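Local atomic coordinates of alcohol dehydrogenase (Aeropyrum pernix, PDB entry 1H2B), a protein that binds zinc and NAD and, as a member of the zinc-containing alcohol dehydrogenase family, probably oxidises alcohols with NAD+ as hydride acceptor. Residues Ala188-Val193 with Val255-Asp260; Val177-Arg182 with Arg280-Gly285; Tyr273-Met278 with Ser300-Glu305; Leu184-Tyr189 with Met209-Val214. One frame throughout, in Å; residues are numbered along the deposited sequence.

Overall arrangement
All four contacts belong to the six-stranded parallel sheet of the nucleotide-binding domain and its flanks. Contact 1 is the buried core, two central strands joined by backbone hydrogen bonds. Contact 2 packs helix 166-181 against the next strand, 279-283; its chemistry is cationic, an arginine on a backbone carbonyl, and its strand ends at the NAD. Contact 3 reaches the outermost strand, 303-306, where mostly buried packing meets charged groups that turn to the second subunit. Contact 4 is partly exposed and lies where strands 189-193 and 213-218 begin, a turn packed by prolines and bridged by water; it shares Ala188 and Tyr189 with contact 1. Contacts 3 and 4, centres about 16 Å apart, do not touch.

Contact 1 of 4, residues Ala188-Val193 with Val255-Asp260; sequences AYVAIV and VNVAMD
Ala191 and Val193 are tied to strand 255-260 by backbone bonds within the parallel sheet of a Rossmann fold. Ala191 N gives to Val257 O at 2.9 Å, Met259 N to Ala191 O at 2.8 Å, and Val193 N to Met259 O at 2.9 Å. The strand directions differ by just 9°, which establishes the parallel pairing. At Asn256 the chain turns a corner, and a side-chain carbonyl continues the bonding: Asn256 OD1 accepts from Tyr189 N at 3.0 Å, with the donor standing 37° above the amide plane. Asn256 CG, anti to the carbonyl carbon (chi1 -59°), lies 3.6 Å from Ala188 CB. An alanine in place of Asn256 removes the amide and would probably leave Tyr189 N without this acceptor and the methyl of Ala188 without its neighbour. Tyr189 O in turn receives two weak bonds, from Asn256 N and Val257 N. Beyond the bonds, Val190 and Val257 lie side by side on the face covered by helices 166-181 and 197-209, with Val190 CG2 4.0 Å from Val257 CB. On the other face, Val193 touches the bound NAD. There too, Val255 CG1 meets Ala191 CB at 4.1 Å and Tyr189 CB at 3.9 Å.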
# COMPACT_ATOMS: atom_id res chain seq x y z
N ALA B 188 10.74 10.43 12.27
CA ALA B 188 9.37 10.28 12.81
C ALA B 188 9.53 9.85 14.25
O ALA B 188 10.50 9.16 14.61
CB ALA B 188 8.63 9.20 12.06
N TYR B 189 8.51 10.17 15.04
CA TYR B 189 8.47 9.72 16.42
C TYR B 189 7.33 8.74 16.60
O TYR B 189 6.24 8.90 16.07
CB TYR B 189 8.14 10.87 17.38
CG TYR B 189 9.21 11.95 17.46
CD1 TYR B 189 9.17 13.05 16.60
CD2 TYR B 189 10.24 11.83 18.39
CE1 TYR B 189 10.15 14.03 16.69
CE2 TYR B 189 11.22 12.79 18.48
CZ TYR B 189 11.16 13.88 17.63
OH TYR B 189 12.16 14.87 17.75
N VAL B 190 7.60 7.73 17.41
CA VAL B 190 6.55 6.77 17.82
C VAL B 190 6.53 6.75 19.34
O VAL B 190 7.56 6.59 19.97
CB VAL B 190 6.74 5.38 17.19
CG1 VAL B 190 8.14 4.78 17.42
CG2 VAL B 190 5.66 4.40 17.66
N ALA B 191 5.34 6.93 19.92
CA ALA B 191 5.15 6.76 21.38
C ALA B 191 4.61 5.36 21.61
O ALA B 191 3.56 4.99 21.05
CB ALA B 191 4.15 7.74 21.92
N ILE B 192 5.33 4.58 22.39
CA ILE B 192 4.89 3.23 22.74
C ILE B 192 4.46 3.35 24.19
O ILE B 192 5.28 3.71 25.06
CB ILE B 192 6.03 2.16 22.44
CG1 ILE B 192 5.55 0.73 22.71
CG2 ILE B 192 7.39 2.51 23.13
CD1 ILE B 192 5.39 0.39 24.18
N VAL B 193 3.18 3.15 24.45
CA VAL B 193 2.63 3.48 25.76
C VAL B 193 2.31 2.19 26.49
O VAL B 193 1.44 1.42 26.04
CB VAL B 193 1.34 4.31 25.59
CG1 VAL B 193 0.70 4.60 26.96
CG2 VAL B 193 1.64 5.59 24.80
N VAL B 255 3.49 13.01 17.94
CA VAL B 255 4.05 11.81 17.34
C VAL B 255 3.34 11.38 16.08
O VAL B 255 2.14 11.58 15.90
CB VAL B 255 4.11 10.64 18.35
CG1 VAL B 255 4.92 11.03 19.61
CG2 VAL B 255 2.70 10.21 18.78
N ASN B 256 4.10 10.76 15.21
CA ASN B 256 3.55 10.20 13.98
C ASN B 256 2.68 8.98 14.26
O ASN B 256 1.66 8.73 13.56
CB ASN B 256 4.69 9.83 13.05
CG ASN B 256 5.56 11.03 12.72
OD1 ASN B 256 6.37 11.50 13.50
ND2 ASN B 256 5.33 11.57 11.52
N VAL B 257 3.08 8.18 15.24
CA VAL B 257 2.29 6.99 15.64
C VAL B 257 2.35 6.90 17.16
O VAL B 257 3.41 7.12 17.75
CB VAL B 257 2.87 5.70 15.09
CG1 VAL B 257 2.09 4.49 15.65
CG2 VAL B 257 2.79 5.65 13.54
N ALA B 258 1.18 6.68 17.79
CA ALA B 258 1.16 6.29 19.21
C ALA B 258 0.57 4.91 19.28
O ALA B 258 -0.29 4.57 18.48
CB ALA B 258 0.31 7.26 20.02
N MET B 259 1.04 4.11 20.24
CA MET B 259 0.60 2.71 20.36
C MET B 259 0.19 2.50 21.79
O MET B 259 1.00 2.63 22.68
CB MET B 259 1.77 1.77 19.99
CG MET B 259 2.34 2.07 18.56
SD MET B 259 3.54 0.86 18.13
CE MET B 259 2.51 -0.53 17.69
N ASP B 260 -1.10 2.20 22.03
CA ASP B 260 -1.56 2.02 23.40
C ASP B 260 -1.54 0.54 23.74
O ASP B 260 -2.39 -0.22 23.24
CB ASP B 260 -2.99 2.56 23.53
CG ASP B 260 -3.49 2.49 24.94
OD1 ASP B 260 -2.86 1.80 25.77
OD2 ASP B 260 -4.50 3.13 25.30

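Contact 2 of 4, residues Val177-Arg182 with Arg280-Gly285; sequences VKKAAR and RLIIVG. With NAJ (nicotinamide-adenine-dinucleotide (acidic form)), chain I.
Arg280 reaches from its strand to helix 166-181 and grips one backbone oxygen with two nitrogens: NH1 lies 2.8 Å and NH2 3.1 Å from Lys179 O. The oxygen lies close to the guanidinium plane, whereas both donors stand well above the plane of the carbonyl. Arg182 N is a third donor to Lys179 O. Arg280, its chain bent at chi3, also forms a salt bridge through NE to Glu305 and a hydrogen bond through NH1 to Thr183. A methionine in its place would probably leave Lys179 O without two of its donors and Glu305 without its cationic mate.

Like charges also meet. Arg280 NH2 sits over one face of the Arg182 guanidinium, offset toward the rim and 3.6 Å from Arg182 NH1, with the planes 59° apart. Apolar contact is slight: Lys179 CD passes 4.3 Å from Ile282 CG2 before the chain leads away, its NZ hydrogen-bonded to Ser307 of the same chain and salt-bridged to Glu301 of the second subunit. Just past the end of the strand, which runs antiparallel to the helix (172°), Val284 O accepts from the nicotinamide N7N at 3.0 Å, the bond nearly straight at 165°.

In this Rossmann-type domain, a carbonyl near the helix's C-terminal end, together with Glu305, is likely to favour the arginine cation and offset its repulsion from Arg182.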
# COMPACT_ATOMS: atom_id res chain seq x y z
N VAL B 177 3.16 -3.36 15.34
CA VAL B 177 4.34 -2.63 14.86
C VAL B 177 4.36 -2.63 13.33
O VAL B 177 4.77 -1.62 12.73
CB VAL B 177 5.63 -3.18 15.50
CG1 VAL B 177 6.88 -2.67 14.72
CG2 VAL B 177 5.69 -2.78 17.01
N LYS B 178 3.96 -3.73 12.70
CA LYS B 178 3.78 -3.72 11.22
C LYS B 178 2.84 -2.62 10.80
O LYS B 178 3.15 -1.88 9.84
CB LYS B 178 3.25 -5.05 10.72
CG LYS B 178 4.23 -6.18 10.89
CD LYS B 178 3.88 -7.33 9.95
CE LYS B 178 5.10 -7.78 9.18
NZ LYS B 178 4.86 -8.61 7.94
N LYS B 179 1.70 -2.47 11.48
CA LYS B 179 0.81 -1.36 11.17
C LYS B 179 1.54 -0.01 11.32
O LYS B 179 1.52 0.84 10.42
CB LYS B 179 -0.44 -1.34 12.08
CG LYS B 179 -1.44 -2.46 11.83
CD LYS B 179 -2.60 -2.20 12.77
CE LYS B 179 -3.79 -3.05 12.42
NZ LYS B 179 -3.47 -4.48 12.52
N ALA B 180 2.26 0.16 12.42
CA ALA B 180 2.97 1.40 12.71
C ALA B 180 3.97 1.73 11.61
O ALA B 180 4.08 2.90 11.23
CB ALA B 180 3.68 1.32 14.06
N ALA B 181 4.73 0.72 11.18
CA ALA B 181 5.89 0.91 10.31
C ALA B 181 5.46 1.54 8.98
O ALA B 181 6.25 2.29 8.36
CB ALA B 181 6.55 -0.34 10.07
N ARG B 182 4.20 1.34 8.61
CA ARG B 182 3.72 1.78 7.29
C ARG B 182 3.84 3.30 7.08
O ARG B 182 3.87 3.79 5.91
CB ARG B 182 2.25 1.36 7.12
CG ARG B 182 2.14 -0.12 6.84
CD ARG B 182 0.80 -0.71 7.26
NE ARG B 182 -0.32 0.01 6.67
CZ ARG B 182 -1.57 -0.01 7.15
NH1 ARG B 182 -1.83 -0.72 8.27
NH2 ARG B 182 -2.54 0.67 6.51
N ARG B 280 -1.42 8.50 13.88
CA ARG B 280 -2.17 7.24 13.97
C ARG B 280 -2.00 6.68 15.33
O ARG B 280 -0.84 6.50 15.81
CB ARG B 280 -1.67 6.24 12.97
CG ARG B 280 -1.76 6.71 11.49
CD ARG B 280 -0.95 5.84 10.60
NE ARG B 280 -1.45 4.46 10.58
CZ ARG B 280 -0.72 3.39 10.38
NH1 ARG B 280 0.61 3.53 10.21
NH2 ARG B 280 -1.27 2.17 10.39
N LEU B 281 -3.13 6.41 15.98
CA LEU B 281 -3.11 5.71 17.27
C LEU B 281 -3.45 4.25 17.03
O LEU B 281 -4.55 3.94 16.55
CB LEU B 281 -4.10 6.36 18.26
CG LEU B 281 -4.36 5.58 19.56
CD1 LEU B 281 -3.10 5.39 20.41
CD2 LEU B 281 -5.46 6.34 20.30
N ILE B 282 -2.52 3.36 17.35
CA ILE B 282 -2.78 1.93 17.23
C ILE B 282 -3.24 1.46 18.58
O ILE B 282 -2.51 1.59 19.58
CB ILE B 282 -1.52 1.15 16.78
CG1 ILE B 282 -0.82 1.80 15.57
CG2 ILE B 282 -1.90 -0.33 16.56
CD1 ILE B 282 -1.70 2.06 14.43
N ILE B 283 -4.51 1.04 18.66
CA ILE B 283 -5.12 0.59 19.91
C ILE B 283 -4.98 -0.93 20.03
O ILE B 283 -5.50 -1.69 19.20
CB ILE B 283 -6.61 1.00 19.95
CG1 ILE B 283 -6.66 2.53 19.97
CG2 ILE B 283 -7.33 0.42 21.18
CD1 ILE B 283 -8.11 3.09 19.76
N VAL B 284 -4.25 -1.34 21.08
CA VAL B 284 -3.97 -2.74 21.34
C VAL B 284 -4.55 -3.12 22.69
O VAL B 284 -5.34 -4.08 22.81
CB VAL B 284 -2.46 -3.05 21.32
CG1 VAL B 284 -2.30 -4.54 21.63
CG2 VAL B 284 -1.86 -2.70 19.96
N GLY B 285 -4.16 -2.37 23.72
CA GLY B 285 -4.82 -2.55 25.03
C GLY B 285 -6.31 -2.23 24.95
O GLY B 285 -6.75 -1.43 24.12
PA NAJ I . 0.68 -5.59 31.37
O1A NAJ I . -0.10 -5.52 32.65
O2A NAJ I . 1.91 -6.51 31.28
O5B NAJ I . 1.29 -4.17 30.96
C5B NAJ I . 0.57 -2.94 31.14
C4B NAJ I . 1.66 -1.89 31.27
O4B NAJ I . 1.00 -0.61 31.24
C3B NAJ I . 2.48 -2.01 32.55
O3B NAJ I . 3.89 -1.94 32.29
C2B NAJ I . 1.94 -0.80 33.30
O2B NAJ I . 2.84 -0.27 34.29
C1B NAJ I . 1.65 0.22 32.19
N9A NAJ I . 0.72 1.29 32.56
C8A NAJ I . -0.38 1.28 33.43
N7A NAJ I . -0.96 2.51 33.42
C5A NAJ I . -0.26 3.30 32.57
C6A NAJ I . -0.38 4.61 32.17
N6A NAJ I . -1.32 5.43 32.65
N1A NAJ I . 0.48 5.09 31.22
C2A NAJ I . 1.51 4.32 30.70
N3A NAJ I . 1.64 3.04 31.12
C4A NAJ I . 0.77 2.55 32.04
O3 NAJ I . -0.37 -5.94 30.23
PN NAJ I . -0.18 -6.80 28.88
O1N NAJ I . -0.40 -8.22 29.15
O2N NAJ I . 1.06 -6.37 28.20
O5D NAJ I . -1.49 -6.33 28.09
C5D NAJ I . -1.55 -4.97 27.65
C4D NAJ I . -2.96 -4.66 27.18
O4D NAJ I . -3.16 -5.32 25.92
C3D NAJ I . -4.06 -5.21 28.09
O3D NAJ I . -5.22 -4.37 27.95
C2D NAJ I . -4.35 -6.59 27.48
O2D NAJ I . -5.61 -7.13 27.80
C1D NAJ I . -4.26 -6.19 26.00
N1N NAJ I . -4.12 -7.25 25.00
C2N NAJ I . -4.58 -6.96 23.75
C3N NAJ I . -4.42 -7.88 22.73
C7N NAJ I . -4.99 -7.59 21.38
O7N NAJ I . -4.86 -8.58 20.48
N7N NAJ I . -5.53 -6.42 21.00
C4N NAJ I . -3.75 -9.14 22.93
C5N NAJ I . -3.14 -9.29 24.21
C6N NAJ I . -3.35 -8.37 25.22

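Contact 3 of 4, residues Tyr273-Met278 with Ser300-Glu305; sequences YLLGRM and SEVSFE
Leu275 meets the second segment mainly through its CD1 methyl. With CG anti to the carbonyl carbon (chi1 -61°), its CD1 comes within 3.8 Å of Val302 CB and reaches the edge of the Phe304 ring at CE2, 4.0 Å away. At Gly276 the backbone takes over, its O lying 3.5 Å from Val302 CG1.

Arg277 follows, its CA-H directed at Ser300 O and one face of its guanidinium against Ser300 CA. The polar end belongs to the interface with the second subunit, NE bonding to His122 and NH2 to Met121 O of that chain. A bound octanoic acid lies about 4 Å from this side chain.

Met278 carries the hydrogen bond of the contact. Its N gives to Ser300 O at 2.8 Å with an N-H...O angle of 175°, arriving nearly along the C=O axis. Ser300 closes helix 294-300, which finishes in a Schellman motif with Glu301 as the C-prime residue, its phi positive at 52°; the neighbouring strand connection thus supplies a donor to a carbonyl at the helix terminus. Met278 CA also makes a CH...O contact of 3.2 Å with Glu301 O. The two side chains run alongside each other, Met278 CG 4.1 Å from Glu301 OE1, while the carboxylate forms a salt bridge to Arg175 and a hydrogen bond to His122, both of the second subunit.

The contact joins the short strand 275-276, just before strand 279-283, to the exit of helix 294-300. From there strand 303-306 edges the parallel sheet and pairs antiparallel with a strand of the second subunit, extending the sheet across the interface.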
# COMPACT_ATOMS: atom_id res chain seq x y z
N TYR B 273 -4.22 12.49 22.23
CA TYR B 273 -3.71 13.84 22.30
C TYR B 273 -2.19 13.85 22.07
O TYR B 273 -1.62 14.96 21.98
CB TYR B 273 -4.07 14.46 23.65
CG TYR B 273 -5.54 14.79 23.71
CD1 TYR B 273 -6.43 13.89 24.24
CD2 TYR B 273 -6.02 15.97 23.17
CE1 TYR B 273 -7.82 14.17 24.28
CE2 TYR B 273 -7.43 16.26 23.18
CZ TYR B 273 -8.28 15.34 23.73
OH TYR B 273 -9.62 15.62 23.75
N LEU B 274 -1.57 12.66 21.98
CA LEU B 274 -0.13 12.60 21.59
C LEU B 274 0.09 12.80 20.09
O LEU B 274 1.20 13.09 19.64
CB LEU B 274 0.50 11.26 22.00
CG LEU B 274 0.37 10.87 23.47
CD1 LEU B 274 0.87 9.46 23.67
CD2 LEU B 274 1.11 11.91 24.32
N LEU B 275 -0.98 12.65 19.31
CA LEU B 275 -0.82 12.56 17.86
C LEU B 275 -0.58 13.90 17.18
O LEU B 275 -1.25 14.91 17.45
CB LEU B 275 -2.08 11.96 17.23
CG LEU B 275 -2.42 10.54 17.70
CD1 LEU B 275 -3.75 10.13 17.02
CD2 LEU B 275 -1.32 9.48 17.41
N GLY B 276 0.36 13.88 16.25
CA GLY B 276 0.56 15.01 15.37
C GLY B 276 -0.33 14.90 14.14
O GLY B 276 -1.19 14.01 14.05
N ARG B 277 -0.10 15.79 13.17
CA ARG B 277 -0.92 15.75 11.93
C ARG B 277 -0.73 14.47 11.15
O ARG B 277 0.39 13.98 10.96
CB ARG B 277 -0.58 16.96 11.06
CG ARG B 277 -0.84 18.25 11.76
CD ARG B 277 -0.80 19.47 10.84
NE ARG B 277 -1.97 19.50 9.93
CZ ARG B 277 -3.21 19.84 10.24
NH1 ARG B 277 -3.55 20.25 11.46
NH2 ARG B 277 -4.14 19.84 9.27
N MET B 278 -1.85 13.90 10.71
CA MET B 278 -1.86 12.57 10.06
C MET B 278 -1.41 11.45 10.99
O MET B 278 -1.10 10.34 10.56
CB MET B 278 -1.11 12.55 8.73
CG MET B 278 -1.84 13.37 7.71
SD MET B 278 -1.13 13.25 6.04
CE MET B 278 0.41 13.81 6.27
N SER B 300 -6.89 17.37 12.44
CA SER B 300 -5.54 16.83 12.43
C SER B 300 -5.39 15.66 11.46
O SER B 300 -4.28 15.20 11.21
CB SER B 300 -5.16 16.29 13.82
OG SER B 300 -5.02 17.35 14.77
N GLU B 301 -6.52 15.21 10.90
CA GLU B 301 -6.61 14.04 10.02
C GLU B 301 -5.94 12.81 10.64
O GLU B 301 -5.04 12.19 10.08
CB GLU B 301 -6.12 14.35 8.60
CG GLU B 301 -6.74 13.37 7.56
CD GLU B 301 -6.38 13.70 6.12
OE1 GLU B 301 -5.34 14.33 5.89
OE2 GLU B 301 -7.17 13.27 5.25
N VAL B 302 -6.41 12.49 11.84
CA VAL B 302 -5.82 11.39 12.59
C VAL B 302 -6.68 10.14 12.44
O VAL B 302 -7.86 10.19 12.04
CB VAL B 302 -5.60 11.70 14.08
CG1 VAL B 302 -4.44 12.72 14.20
CG2 VAL B 302 -6.87 12.26 14.71
N SER B 303 -6.08 9.02 12.80
CA SER B 303 -6.83 7.75 12.80
C SER B 303 -6.59 6.98 14.09
O SER B 303 -5.59 7.15 14.73
CB SER B 303 -6.47 6.85 11.61
OG SER B 303 -5.06 6.57 11.60
N PHE B 304 -7.55 6.14 14.43
CA PHE B 304 -7.50 5.27 15.58
C PHE B 304 -7.72 3.86 15.05
O PHE B 304 -8.74 3.57 14.45
CB PHE B 304 -8.65 5.60 16.53
CG PHE B 304 -8.68 7.07 17.00
CD1 PHE B 304 -9.89 7.72 17.11
CD2 PHE B 304 -7.54 7.76 17.32
CE1 PHE B 304 -9.95 9.07 17.53
CE2 PHE B 304 -7.59 9.13 17.74
CZ PHE B 304 -8.77 9.76 17.83
N GLU B 305 -6.74 2.98 15.22
CA GLU B 305 -6.77 1.70 14.48
C GLU B 305 -6.59 0.55 15.45
O GLU B 305 -5.52 0.43 16.08
CB GLU B 305 -5.61 1.67 13.48
CG GLU B 305 -5.74 2.79 12.42
CD GLU B 305 -4.50 2.94 11.57
OE1 GLU B 305 -3.96 1.89 11.13
OE2 GLU B 305 -4.11 4.09 11.29

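Contact 4 of 4, residues Leu184-Tyr189 with Met209-Val214; sequences LYPGAY and MTPATV
Leu184 and Ala212 form the apolar centre where a beta-alpha-beta crossover of the Rossmann fold opens and closes: strand 189-193, helix 197-209 and strand 213-218 follow one another, and the contact joins the turn before the first strand to the link after the helix. Leu184, its CG anti to the carbonyl carbon (chi1 -75°), forks around the small partner, with CD2 4.0 Å from Ala212 CB. Its CD1 touches the same methyl and also Thr210 CG2.

Next to this, Pro186 and Pro211 cross obliquely. Pro186 CD lies 3.7 Å from Pro211 CG, which also presses on the Tyr185-Pro186 peptide at Pro186 N. Pro186 and Pro211 also pack on Tyr174 and Met209 of the third subunit, respectively.

The turn itself is type II, from Tyr185 to Ala188, closed by Ala188 N to Tyr185 O at 2.9 Å. Gly187 takes a phi of 99°, at which a side chain would jam against the preceding carbonyl. The Tyr185 ring lies with one face over Ala188 CB. On the other segment an ST turn shapes the link, Ala212 N giving to Thr210 OG1 at 3.1 Å.

Outward, Thr213 begins the strand. Its CG2, anti to the backbone N, runs beside the Tyr189 ring, 3.8 Å from CD2, while Thr213 N gives to Ala188 O at 2.8 Å. At the polar edge one water ties both segments together: it accepts from Gly187 N, donates to Pro211 O and bonds Thr213 OG1 at 2.9 Å.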
# COMPACT_ATOMS: atom_id res chain seq x y z
N LEU B 184 6.06 5.27 9.31
CA LEU B 184 7.19 5.76 10.09
C LEU B 184 8.34 5.92 9.09
O LEU B 184 8.29 5.36 8.00
CB LEU B 184 7.53 4.79 11.26
CG LEU B 184 6.48 4.95 12.37
CD1 LEU B 184 6.72 3.84 13.43
CD2 LEU B 184 6.46 6.34 13.06
N TYR B 185 9.26 6.80 9.42
CA TYR B 185 10.37 7.14 8.51
C TYR B 185 11.44 7.73 9.41
O TYR B 185 11.13 8.06 10.56
CB TYR B 185 9.88 8.15 7.49
CG TYR B 185 9.23 9.38 8.10
CD1 TYR B 185 9.98 10.44 8.55
CD2 TYR B 185 7.83 9.47 8.18
CE1 TYR B 185 9.38 11.57 9.11
CE2 TYR B 185 7.23 10.58 8.72
CZ TYR B 185 8.01 11.64 9.18
OH TYR B 185 7.42 12.75 9.73
N PRO B 186 12.69 7.90 8.95
CA PRO B 186 13.71 8.52 9.81
C PRO B 186 13.36 9.94 10.26
O PRO B 186 13.05 10.80 9.42
CB PRO B 186 14.99 8.53 8.93
CG PRO B 186 14.72 7.42 7.88
CD PRO B 186 13.22 7.53 7.62
N GLY B 187 13.37 10.18 11.57
CA GLY B 187 12.95 11.47 12.08
C GLY B 187 11.50 11.47 12.61
O GLY B 187 11.12 12.40 13.36
N ALA B 188 10.74 10.43 12.27
CA ALA B 188 9.37 10.28 12.81
C ALA B 188 9.53 9.85 14.25
O ALA B 188 10.50 9.16 14.61
CB ALA B 188 8.63 9.20 12.06
N TYR B 189 8.51 10.17 15.04
CA TYR B 189 8.47 9.72 16.42
C TYR B 189 7.33 8.74 16.60
O TYR B 189 6.24 8.90 16.07
CB TYR B 189 8.14 10.87 17.38
CG TYR B 189 9.21 11.95 17.46
CD1 TYR B 189 9.17 13.05 16.60
CD2 TYR B 189 10.24 11.83 18.39
CE1 TYR B 189 10.15 14.03 16.69
CE2 TYR B 189 11.22 12.79 18.48
CZ TYR B 189 11.16 13.88 17.63
OH TYR B 189 12.16 14.87 17.75
N MET B 209 12.28 -2.88 13.36
CA MET B 209 11.40 -2.86 12.21
C MET B 209 11.18 -1.47 11.60
O MET B 209 10.62 -1.35 10.50
CB MET B 209 10.07 -3.50 12.54
CG MET B 209 10.20 -4.99 12.60
SD MET B 209 8.83 -5.57 13.44
CE MET B 209 7.61 -5.29 12.16
N THR B 210 11.60 -0.43 12.32
CA THR B 210 11.47 0.94 11.82
C THR B 210 12.70 1.75 12.15
O THR B 210 13.47 1.37 13.03
CB THR B 210 10.27 1.66 12.47
OG1 THR B 210 10.61 2.21 13.75
CG2 THR B 210 9.05 0.72 12.74
N PRO B 211 12.88 2.86 11.45
CA PRO B 211 13.90 3.83 11.82
C PRO B 211 13.39 4.97 12.71
O PRO B 211 14.08 5.99 12.86
CB PRO B 211 14.33 4.36 10.45
CG PRO B 211 13.02 4.49 9.75
CD PRO B 211 12.25 3.22 10.16
N ALA B 212 12.22 4.83 13.32
CA ALA B 212 11.66 5.91 14.08
C ALA B 212 12.34 6.12 15.42
O ALA B 212 12.99 5.20 15.94
CB ALA B 212 10.17 5.68 14.31
N THR B 213 12.21 7.35 15.92
CA THR B 213 12.65 7.71 17.28
C THR B 213 11.57 7.19 18.24
O THR B 213 10.41 7.57 18.10
CB THR B 213 12.80 9.23 17.39
OG1 THR B 213 13.86 9.63 16.49
CG2 THR B 213 13.28 9.62 18.76
N VAL B 214 11.99 6.38 19.21
CA VAL B 214 11.06 5.65 20.08
C VAL B 214 10.95 6.35 21.43
O VAL B 214 11.96 6.52 22.14
CB VAL B 214 11.51 4.22 20.27
CG1 VAL B 214 10.57 3.50 21.23
CG2 VAL B 214 11.55 3.51 18.90
O HOH W 1 14.23 8.62 13.79